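Local coordinates for Fe-regulated protein B (Neisseria meningitidis, PDB 4AIP) that serves as a TonB-dependent iron transporter in the outer membrane, probably moving iron into the cell, at residues Ser269-Gln274 and Gln308-Leu313; Tyr331-Glu336 and Ile359-Ala364. All coordinates share one frame; numbering follows the deposited sequence.

Contact 1 of 2, residues Ser269-Gln274 and Gln308-Leu313; sequences SHMKDQ and QSNTNL. With N8E (3,6,9,12,15-pentaoxatricosan-1-ol), chain F.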
ATOM      1  N   SER B 269      10.362  -1.979  21.157  1.00  9.22           N
ATOM      2  CA  SER B 269      10.621  -2.496  19.849  1.00 10.83           C
ATOM      3  C   SER B 269       9.309  -2.967  19.212  1.00  9.95           C
ATOM      4  O   SER B 269       8.519  -3.619  19.915  1.00  8.47           O
ATOM      5  CB  SER B 269      11.569  -3.655  20.086  1.00 13.01           C
ATOM      6  OG  SER B 269      11.701  -4.488  18.971  1.00 19.99           O
ATOM      7  N   HIS B 270       9.027  -2.636  17.944  1.00  9.60           N
ATOM      8  CA  HIS B 270       7.947  -3.338  17.258  1.00 11.16           C
ATOM      9  C   HIS B 270       8.465  -3.840  15.940  1.00 11.32           C
ATOM     10  O   HIS B 270       9.072  -3.049  15.200  1.00 11.62           O
ATOM     11  CB  HIS B 270       6.679  -2.502  17.044  1.00 13.52           C
ATOM     12  CG  HIS B 270       5.614  -3.238  16.288  1.00 17.47           C
ATOM     13  ND1 HIS B 270       4.707  -4.057  16.911  1.00 19.48           N
ATOM     14  CD2 HIS B 270       5.334  -3.314  14.966  1.00 19.49           C
ATOM     15  CE1 HIS B 270       3.898  -4.590  16.018  1.00 20.24           C
ATOM     16  NE2 HIS B 270       4.275  -4.179  14.824  1.00 21.01           N
ATOM     17  N   MET B 271       8.235  -5.123  15.648  1.00  9.95           N
ATOM     18  CA  MET B 271       8.665  -5.667  14.402  1.00 12.05           C
ATOM     19  C   MET B 271       7.508  -6.262  13.635  1.00 12.19           C
ATOM     20  O   MET B 271       6.598  -6.849  14.228  1.00 12.33           O
ATOM     21  CB  MET B 271       9.712  -6.704  14.633  1.00 14.14           C
ATOM     22  CG  MET B 271       9.635  -7.739  13.594  1.00 19.07           C
ATOM     23  SD  MET B 271      10.683  -9.137  13.788  1.00 26.86           S
ATOM     24  CE  MET B 271       9.972 -10.093  15.065  1.00 22.76           C
ATOM     25  N   LYS B 272       7.558  -6.135  12.306  1.00 12.58           N
ATOM     26  CA  LYS B 272       6.585  -6.815  11.498  1.00 13.15           C
ATOM     27  C   LYS B 272       7.302  -7.419  10.304  1.00 12.71           C
ATOM     28  O   LYS B 272       8.158  -6.767   9.729  1.00 12.75           O
ATOM     29  CB  LYS B 272       5.462  -5.872  11.053  1.00 15.07           C
ATOM     30  CG  LYS B 272       4.457  -6.612  10.280  1.00 18.31           C
ATOM     31  CD  LYS B 272       3.552  -5.788   9.420  1.00 20.51           C
ATOM     32  CE  LYS B 272       2.441  -5.201  10.167  1.00 23.57           C
ATOM     33  NZ  LYS B 272       1.240  -5.377   9.340  1.00 23.12           N
ATOM     34  N   ASP B 273       6.880  -8.638   9.919  1.00 13.22           N
ATOM     35  CA  ASP B 273       7.469  -9.407   8.830  1.00 14.14           C
ATOM     36  C   ASP B 273       6.290  -9.960   8.049  1.00 14.35           C
ATOM     37  O   ASP B 273       5.488 -10.747   8.589  1.00 14.11           O
ATOM     38  CB  ASP B 273       8.169 -10.609   9.490  1.00 17.12           C
ATOM     39  CG  ASP B 273       9.406 -11.113   8.707  1.00 19.64           C
ATOM     40  OD1 ASP B 273       9.297 -11.362   7.485  1.00 20.23           O
ATOM     41  OD2 ASP B 273      10.458 -11.322   9.345  1.00 21.26           O
ATOM     42  N   GLN B 274       6.149  -9.628   6.786  1.00 14.62           N
ATOM     43  CA  GLN B 274       4.937 -10.059   6.098  1.00 15.17           C
ATOM     44  C   GLN B 274       5.170 -10.619   4.679  1.00 15.19           C
ATOM     45  O   GLN B 274       5.938 -10.051   3.873  1.00 12.51           O
ATOM     46  CB  GLN B 274       4.001  -8.869   6.046  1.00 16.22           C
ATOM     47  CG  GLN B 274       2.717  -9.184   5.466  1.00 18.92           C
ATOM     48  CD  GLN B 274       1.773  -8.039   5.546  1.00 21.41           C
ATOM     49  OE1 GLN B 274       0.692  -8.171   6.124  1.00 23.60           O
ATOM     50  NE2 GLN B 274       2.159  -6.901   5.004  1.00 19.75           N
ATOM     51  N   GLN B 308       4.260 -12.009  10.893  1.00 12.40           N
ATOM     52  CA  GLN B 308       4.789 -12.215  12.223  1.00 13.13           C
ATOM     53  C   GLN B 308       5.137 -10.855  12.771  1.00 13.08           C
ATOM     54  O   GLN B 308       5.852 -10.052  12.094  1.00 12.91           O
ATOM     55  CB  GLN B 308       6.035 -13.110  12.197  1.00 13.31           C
ATOM     56  CG  GLN B 308       6.378 -13.756  13.527  1.00 13.67           C
ATOM     57  CD  GLN B 308       7.664 -14.584  13.476  1.00 24.15           C
ATOM     58  OE1 GLN B 308       8.749 -14.044  13.399  1.00 31.53           O
ATOM     59  NE2 GLN B 308       7.533 -15.890  13.527  1.00 27.27           N
ATOM     60  N   SER B 309       4.660 -10.588  13.985  1.00 12.72           N
ATOM     61  CA  SER B 309       4.817  -9.284  14.559  1.00 15.15           C
ATOM     62  C   SER B 309       5.159  -9.491  15.983  1.00 14.94           C
ATOM     63  O   SER B 309       4.658 -10.393  16.679  1.00 14.12           O
ATOM     64  CB  SER B 309       3.550  -8.421  14.523  1.00 14.07           C
ATOM     65  OG  SER B 309       2.734  -8.678  13.416  1.00 28.03           O
ATOM     66  N   ASN B 310       5.944  -8.569  16.473  1.00 14.30           N
ATOM     67  CA  ASN B 310       6.371  -8.668  17.807  1.00 14.17           C
ATOM     68  C   ASN B 310       6.527  -7.268  18.347  1.00 13.82           C
ATOM     69  O   ASN B 310       7.301  -6.474  17.785  1.00 13.54           O
ATOM     70  CB  ASN B 310       7.743  -9.354  17.828  1.00 14.63           C
ATOM     71  CG  ASN B 310       8.143  -9.764  19.239  1.00 20.23           C
ATOM     72  OD1 ASN B 310       7.258  -9.963  20.083  1.00 22.28           O
ATOM     73  ND2 ASN B 310       9.464  -9.869  19.512  1.00 33.10           N
ATOM     74  N   THR B 311       5.786  -6.959  19.407  1.00 11.73           N
ATOM     75  CA  THR B 311       6.163  -5.815  20.241  1.00 11.75           C
ATOM     76  C   THR B 311       6.849  -6.339  21.499  1.00 11.19           C
ATOM     77  O   THR B 311       6.326  -7.239  22.155  1.00 10.91           O
ATOM     78  CB  THR B 311       4.952  -4.958  20.681  1.00 12.93           C
ATOM     79  OG1 THR B 311       4.074  -4.710  19.581  1.00 11.94           O
ATOM     80  CG2 THR B 311       5.410  -3.662  21.180  1.00  6.83           C
ATOM     81  N   ASN B 312       8.010  -5.770  21.804  1.00 11.48           N
ATOM     82  CA  ASN B 312       8.927  -6.301  22.803  1.00 11.50           C
ATOM     83  C   ASN B 312       9.433  -5.199  23.694  1.00 10.63           C
ATOM     84  O   ASN B 312       9.922  -4.187  23.185  1.00 11.57           O
ATOM     85  CB  ASN B 312      10.152  -6.904  22.109  1.00 14.19           C
ATOM     86  CG  ASN B 312      11.096  -7.627  23.117  1.00 14.68           C
ATOM     87  OD1 ASN B 312      10.746  -8.681  23.646  1.00 18.05           O
ATOM     88  ND2 ASN B 312      12.258  -7.065  23.382  1.00  9.82           N
ATOM     89  N   LEU B 313       9.347  -5.394  25.014  1.00  9.76           N
ATOM     90  CA  LEU B 313       9.986  -4.494  25.956  1.00  8.20           C
ATOM     91  C   LEU B 313      11.145  -5.235  26.593  1.00  8.48           C
ATOM     92  O   LEU B 313      10.959  -6.364  27.092  1.00  9.82           O
ATOM     93  CB  LEU B 313       9.036  -4.089  27.048  1.00  7.74           C
ATOM     94  CG  LEU B 313       9.614  -3.124  28.113  1.00  6.74           C
ATOM     95  CD1 LEU B 313       9.996  -1.759  27.558  1.00  7.10           C
ATOM     96  CD2 LEU B 313       8.532  -2.907  29.201  1.00  7.49           C
TER
HETATM   97  C01 N8E F1743       2.679  -1.446  11.150  1.00 18.27           C
HETATM   98  C02 N8E F1743       3.705  -2.102  12.055  1.00 17.70           C
HETATM   99  C03 N8E F1743       5.120  -1.773  11.602  1.00 18.51           C
HETATM  100  C04 N8E F1743       5.641  -0.439  12.124  1.00 17.44           C
HETATM  101  C05 N8E F1743       6.416  -0.559  13.419  1.00 16.03           C
HETATM  102  C06 N8E F1743       6.249   0.691  14.284  1.00 12.04           C
HETATM  103  C07 N8E F1743       5.050   0.638  15.168  1.00 13.15           C
HETATM  104  C08 N8E F1743       5.176   1.462  16.451  1.00 19.46           C
HETATM  105  O09 N8E F1743       6.120   0.884  17.340  1.00 19.45           O
HETATM  106  C10 N8E F1743       6.373   1.566  18.543  1.00 20.92           C
HETATM  107  C11 N8E F1743       7.741   1.190  19.107  1.00 17.88           C
HETATM  108  O12 N8E F1743       8.491   2.371  19.302  1.00 19.89           O
HETATM  109  C13 N8E F1743       9.471   2.775  18.355  1.00 23.12           C
HETATM  110  C14 N8E F1743       9.842   4.195  18.764  1.00 26.05           C
HETATM  111  O15 N8E F1743       9.989   5.030  17.610  1.00 34.26           O
HETATM  112  C16 N8E F1743       9.395   6.324  17.737  1.00 28.91           C
HETATM  113  C17 N8E F1743      10.375   7.271  18.398  1.00 32.02           C
HETATM  114  O18 N8E F1743      11.211   7.806  17.368  1.00 32.80           O
HETATM  115  C19 N8E F1743      12.605   7.882  17.728  1.00 38.51           C
HETATM  116  C20 N8E F1743      13.027   9.072  18.607  1.00 37.81           C
HETATM  117  O21 N8E F1743      13.991   8.655  19.588  1.00 35.54           O
HETATM  118  C22 N8E F1743      15.324   9.009  19.241  1.00 31.44           C
HETATM  119  C23 N8E F1743      15.864   9.728  20.459  1.00 27.76           C
HETATM  120  O24 N8E F1743      17.137  10.328  20.156  1.00 29.98           O
HETATM  121  O   HOH W   1       9.879  -6.202  18.494  1.00 13.57           O
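His270 and Thr311 face each other across two antiparallel strands and share a side-chain hydrogen bond. His270 ND1 lies 2.8 Å from Thr311 OG1, with either atom the possible donor (162°). The hydroxyl meets the imidazole at its edge, near the ring plane. Thr311 OG1 sits beside its own backbone N (chi1 -46°), which turns it to the histidine.

Backbone bonds close the ladder at three pairs: Ser269 with Asn312, Met271 with Asn310, and Asp273 with Gln308. Met271 N to Asn310 O is the shortest, at 2.7 Å. Ser269 N to Asn312 O is weak. A water donates to Asn310 O at 2.7 Å and also bonds Ser269 OG. Asp273 OD2 bonds Asp140 N of the plug.

Met271 bends at chi3 (74°) and lays CE 3.6 Å from Asn310 CB. Beyond it, Met271 touches Leu143.

The detergent N8E lies along His270 and Lys272. Its C05 is 3.3 Å from His270 CD2, at the ring edge. His270 NE2 is buried without a polar partner. This is an antiparallel strand pair of a TonB-dependent receptor barrel, with detergent on the His270 face and the plug on the Met271 face.

Contact 2 of 2, residues Tyr331-Glu336 and Ile359-Ala364; sequences YVLEKE and ITTRGA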
ATOM      1  N   TYR B 331       6.888  -9.471  25.971  1.00  8.86           N
ATOM      2  CA  TYR B 331       6.615  -9.248  24.579  1.00 10.51           C
ATOM      3  C   TYR B 331       5.248  -9.753  24.262  1.00 10.83           C
ATOM      4  O   TYR B 331       4.667 -10.484  25.040  1.00  8.68           O
ATOM      5  CB  TYR B 331       7.625 -10.037  23.723  1.00 13.39           C
ATOM      6  CG  TYR B 331       7.613 -11.555  23.877  1.00 16.51           C
ATOM      7  CD1 TYR B 331       6.778 -12.335  23.106  1.00 19.20           C
ATOM      8  CD2 TYR B 331       8.479 -12.190  24.772  1.00 19.03           C
ATOM      9  CE1 TYR B 331       6.758 -13.725  23.232  1.00 20.51           C
ATOM     10  CE2 TYR B 331       8.495 -13.562  24.886  1.00 20.30           C
ATOM     11  CZ  TYR B 331       7.627 -14.314  24.119  1.00 20.11           C
ATOM     12  OH  TYR B 331       7.661 -15.653  24.233  1.00 21.22           O
ATOM     13  N   VAL B 332       4.774  -9.411  23.072  1.00 12.05           N
ATOM     14  CA  VAL B 332       3.562 -10.019  22.497  1.00 13.69           C
ATOM     15  C   VAL B 332       3.816 -10.305  21.025  1.00 13.09           C
ATOM     16  O   VAL B 332       4.127  -9.403  20.282  1.00 13.14           O
ATOM     17  CB  VAL B 332       2.306  -9.119  22.701  1.00 15.81           C
ATOM     18  CG1 VAL B 332       2.589  -7.721  22.280  1.00 19.60           C
ATOM     19  CG2 VAL B 332       1.110  -9.611  21.969  1.00 18.34           C
ATOM     20  N   LEU B 333       3.700 -11.576  20.636  1.00 14.05           N
ATOM     21  CA  LEU B 333       4.054 -12.062  19.334  1.00 14.10           C
ATOM     22  C   LEU B 333       2.746 -12.472  18.713  1.00 12.82           C
ATOM     23  O   LEU B 333       1.918 -13.166  19.371  1.00 12.30           O
ATOM     24  CB  LEU B 333       4.907 -13.300  19.515  1.00 16.28           C
ATOM     25  CG  LEU B 333       6.049 -13.693  18.607  1.00 19.60           C
ATOM     26  CD1 LEU B 333       6.553 -15.026  19.106  1.00 21.27           C
ATOM     27  CD2 LEU B 333       5.624 -13.794  17.169  1.00 20.78           C
ATOM     28  N   GLU B 334       2.562 -12.047  17.466  1.00 11.99           N
ATOM     29  CA  GLU B 334       1.355 -12.361  16.711  1.00 13.87           C
ATOM     30  C   GLU B 334       1.708 -13.054  15.464  1.00 13.53           C
ATOM     31  O   GLU B 334       2.604 -12.598  14.720  1.00 15.57           O
ATOM     32  CB  GLU B 334       0.621 -11.119  16.266  1.00 15.50           C
ATOM     33  CG  GLU B 334       0.047 -10.334  17.386  1.00 19.25           C
ATOM     34  CD  GLU B 334      -1.308 -10.912  17.936  1.00 22.91           C
ATOM     35  OE1 GLU B 334      -1.995 -11.730  17.218  1.00 21.37           O
ATOM     36  OE2 GLU B 334      -1.668 -10.473  19.080  1.00 21.80           O
ATOM     37  N   LYS B 335       0.991 -14.140  15.216  1.00 13.66           N
ATOM     38  CA  LYS B 335       1.140 -14.828  13.982  1.00 14.55           C
ATOM     39  C   LYS B 335      -0.186 -14.858  13.268  1.00 14.87           C
ATOM     40  O   LYS B 335      -1.228 -15.303  13.808  1.00 13.21           O
ATOM     41  CB  LYS B 335       1.669 -16.208  14.181  1.00 16.06           C
ATOM     42  CG  LYS B 335       2.633 -16.457  13.051  1.00 21.44           C
ATOM     43  CD  LYS B 335       3.587 -17.609  13.238  1.00 23.92           C
ATOM     44  CE  LYS B 335       3.276 -18.163  14.604  1.00 24.93           C
ATOM     45  NZ  LYS B 335       4.271 -18.612  15.554  1.00 23.38           N
ATOM     46  N   GLU B 336      -0.169 -14.380  12.044  1.00 15.27           N
ATOM     47  CA  GLU B 336      -1.401 -14.326  11.296  1.00 18.24           C
ATOM     48  C   GLU B 336      -1.400 -14.966   9.975  1.00 19.20           C
ATOM     49  O   GLU B 336      -0.383 -14.954   9.263  1.00 20.52           O
ATOM     50  CB  GLU B 336      -1.793 -12.915  11.056  1.00 18.29           C
ATOM     51  CG  GLU B 336      -2.643 -12.494  12.082  1.00 21.48           C
ATOM     52  CD  GLU B 336      -3.163 -11.095  11.845  1.00 24.98           C
ATOM     53  OE1 GLU B 336      -4.114 -10.945  11.005  1.00 24.57           O
ATOM     54  OE2 GLU B 336      -2.621 -10.178  12.521  1.00 24.71           O
ATOM     55  N   ILE B 359      -2.630 -16.340  15.928  1.00 14.60           N
ATOM     56  CA  ILE B 359      -2.044 -16.941  17.130  1.00 14.48           C
ATOM     57  C   ILE B 359      -1.318 -15.841  17.865  1.00 13.22           C
ATOM     58  O   ILE B 359      -0.434 -15.183  17.279  1.00 10.86           O
ATOM     59  CB  ILE B 359      -1.034 -18.017  16.827  1.00 16.87           C
ATOM     60  CG1 ILE B 359      -1.605 -19.020  15.836  1.00 18.89           C
ATOM     61  CG2 ILE B 359      -0.615 -18.721  18.135  1.00 17.72           C
ATOM     62  CD1 ILE B 359      -0.532 -19.930  15.214  1.00 20.24           C
ATOM     63  N   THR B 360      -1.671 -15.674  19.145  1.00 12.84           N
ATOM     64  CA  THR B 360      -1.074 -14.643  19.973  1.00 14.28           C
ATOM     65  C   THR B 360      -0.251 -15.290  21.052  1.00 12.98           C
ATOM     66  O   THR B 360      -0.754 -16.208  21.740  1.00 11.28           O
ATOM     67  CB  THR B 360      -2.171 -13.737  20.656  1.00 16.68           C
ATOM     68  OG1 THR B 360      -3.007 -13.151  19.650  1.00 17.84           O
ATOM     69  CG2 THR B 360      -1.519 -12.623  21.530  1.00 16.74           C
ATOM     70  N   THR B 361       0.973 -14.789  21.219  1.00 14.09           N
ATOM     71  CA  THR B 361       1.879 -15.307  22.212  1.00 16.82           C
ATOM     72  C   THR B 361       2.348 -14.162  23.124  1.00 16.25           C
ATOM     73  O   THR B 361       2.998 -13.206  22.668  1.00 13.97           O
ATOM     74  CB  THR B 361       3.065 -16.043  21.503  1.00 18.44           C
ATOM     75  OG1 THR B 361       2.544 -17.167  20.780  1.00 19.16           O
ATOM     76  CG2 THR B 361       4.123 -16.506  22.475  1.00 19.38           C
ATOM     77  N   ARG B 362       2.027 -14.290  24.411  1.00 14.47           N
ATOM     78  CA  ARG B 362       2.480 -13.345  25.418  1.00 12.64           C
ATOM     79  C   ARG B 362       3.540 -13.943  26.256  1.00 10.72           C
ATOM     80  O   ARG B 362       3.363 -14.973  26.857  1.00 10.43           O
ATOM     81  CB  ARG B 362       1.361 -12.927  26.340  1.00 14.57           C
ATOM     82  CG  ARG B 362       0.324 -11.998  25.661  1.00 18.91           C
ATOM     83  CD  ARG B 362      -0.871 -11.688  26.642  1.00 20.68           C
ATOM     84  NE  ARG B 362      -1.836 -10.666  26.198  1.00 21.80           N
ATOM     85  CZ  ARG B 362      -2.055 -10.320  24.931  1.00 22.81           C
ATOM     86  NH1 ARG B 362      -1.318 -10.860  24.096  1.00 23.14           N
ATOM     87  NH2 ARG B 362      -2.917  -9.457  24.454  1.00 21.33           N
ATOM     88  N   GLY B 363       4.661 -13.297  26.363  1.00  8.30           N
ATOM     89  CA  GLY B 363       5.664 -13.922  27.158  1.00  7.84           C
ATOM     90  C   GLY B 363       6.445 -12.955  27.978  1.00  7.69           C
ATOM     91  O   GLY B 363       6.449 -11.732  27.702  1.00  8.31           O
ATOM     92  N   ALA B 364       7.122 -13.483  28.963  1.00  7.32           N
ATOM     93  CA  ALA B 364       8.118 -12.680  29.662  1.00  9.74           C
ATOM     94  C   ALA B 364       9.211 -13.572  30.174  1.00 10.31           C
ATOM     95  O   ALA B 364       8.964 -14.733  30.565  1.00 12.00           O
ATOM     96  CB  ALA B 364       7.456 -11.967  30.880  1.00 12.59           C
TER
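Thr360 OG1 is gripped by the carboxylate of Glu334 and by Lys390 NZ. Thr360 OG1 lies 3.0 Å from both Glu334 OE1 and Glu334 OE2. Both bonds are weak, and the one proton of Thr360 is not settled between them. The Glu334 chain bends at chi2 (-80°), which folds the carboxylate back alongside the threonine. Arg358 makes a long, weak ion pair with Glu334 OE1.

On the same face, Val332 CG2 packs 3.5 Å from Arg362 NH1. The two side chains run side by side. Arg362 NH1 is buried and has no polar partner.

Tyr331 dominates the other face. With CG between the backbone N and the carbonyl carbon (chi1 62°), the Tyr331 ring folds across onto Gly363. Gly363 CA lies under one ring face, 3.8 Å from the centroid, in a CH-pi contact. Glycine leaves room for the ring to lie this close. Tyr331 CE1 is 3.9 Å from Thr361 CG2.

Paired backbone bonds link Tyr331 with Gly363, Leu333 with Thr361, and Lys335 with Ile359. Thr361 N to Leu333 O is the shortest, at 2.6 Å. A tyrosine folded over a cross-strand glycine is the mortise-tenon pairing known from outer-membrane beta-barrels.

From the N terminus, contact 1 comes first. It closes the 33 residues between its segments, which include helix 296-299, and pairs strand 264-276 with strand 302-318. The chain then turns directly into strand 325-339. Contact 2 pairs that strand with 355-371 and closes the next excursion, of 22 residues. The contacts stand in series, neither nested nor crossed. Strands 302-318 and 325-339 are also neighbours in the barrel wall. Backbone bonds Ser309 O to Glu334 N and Thr311 O to Val332 N join the two contacts. Together they tie four consecutive strands, with the plug against one face in both.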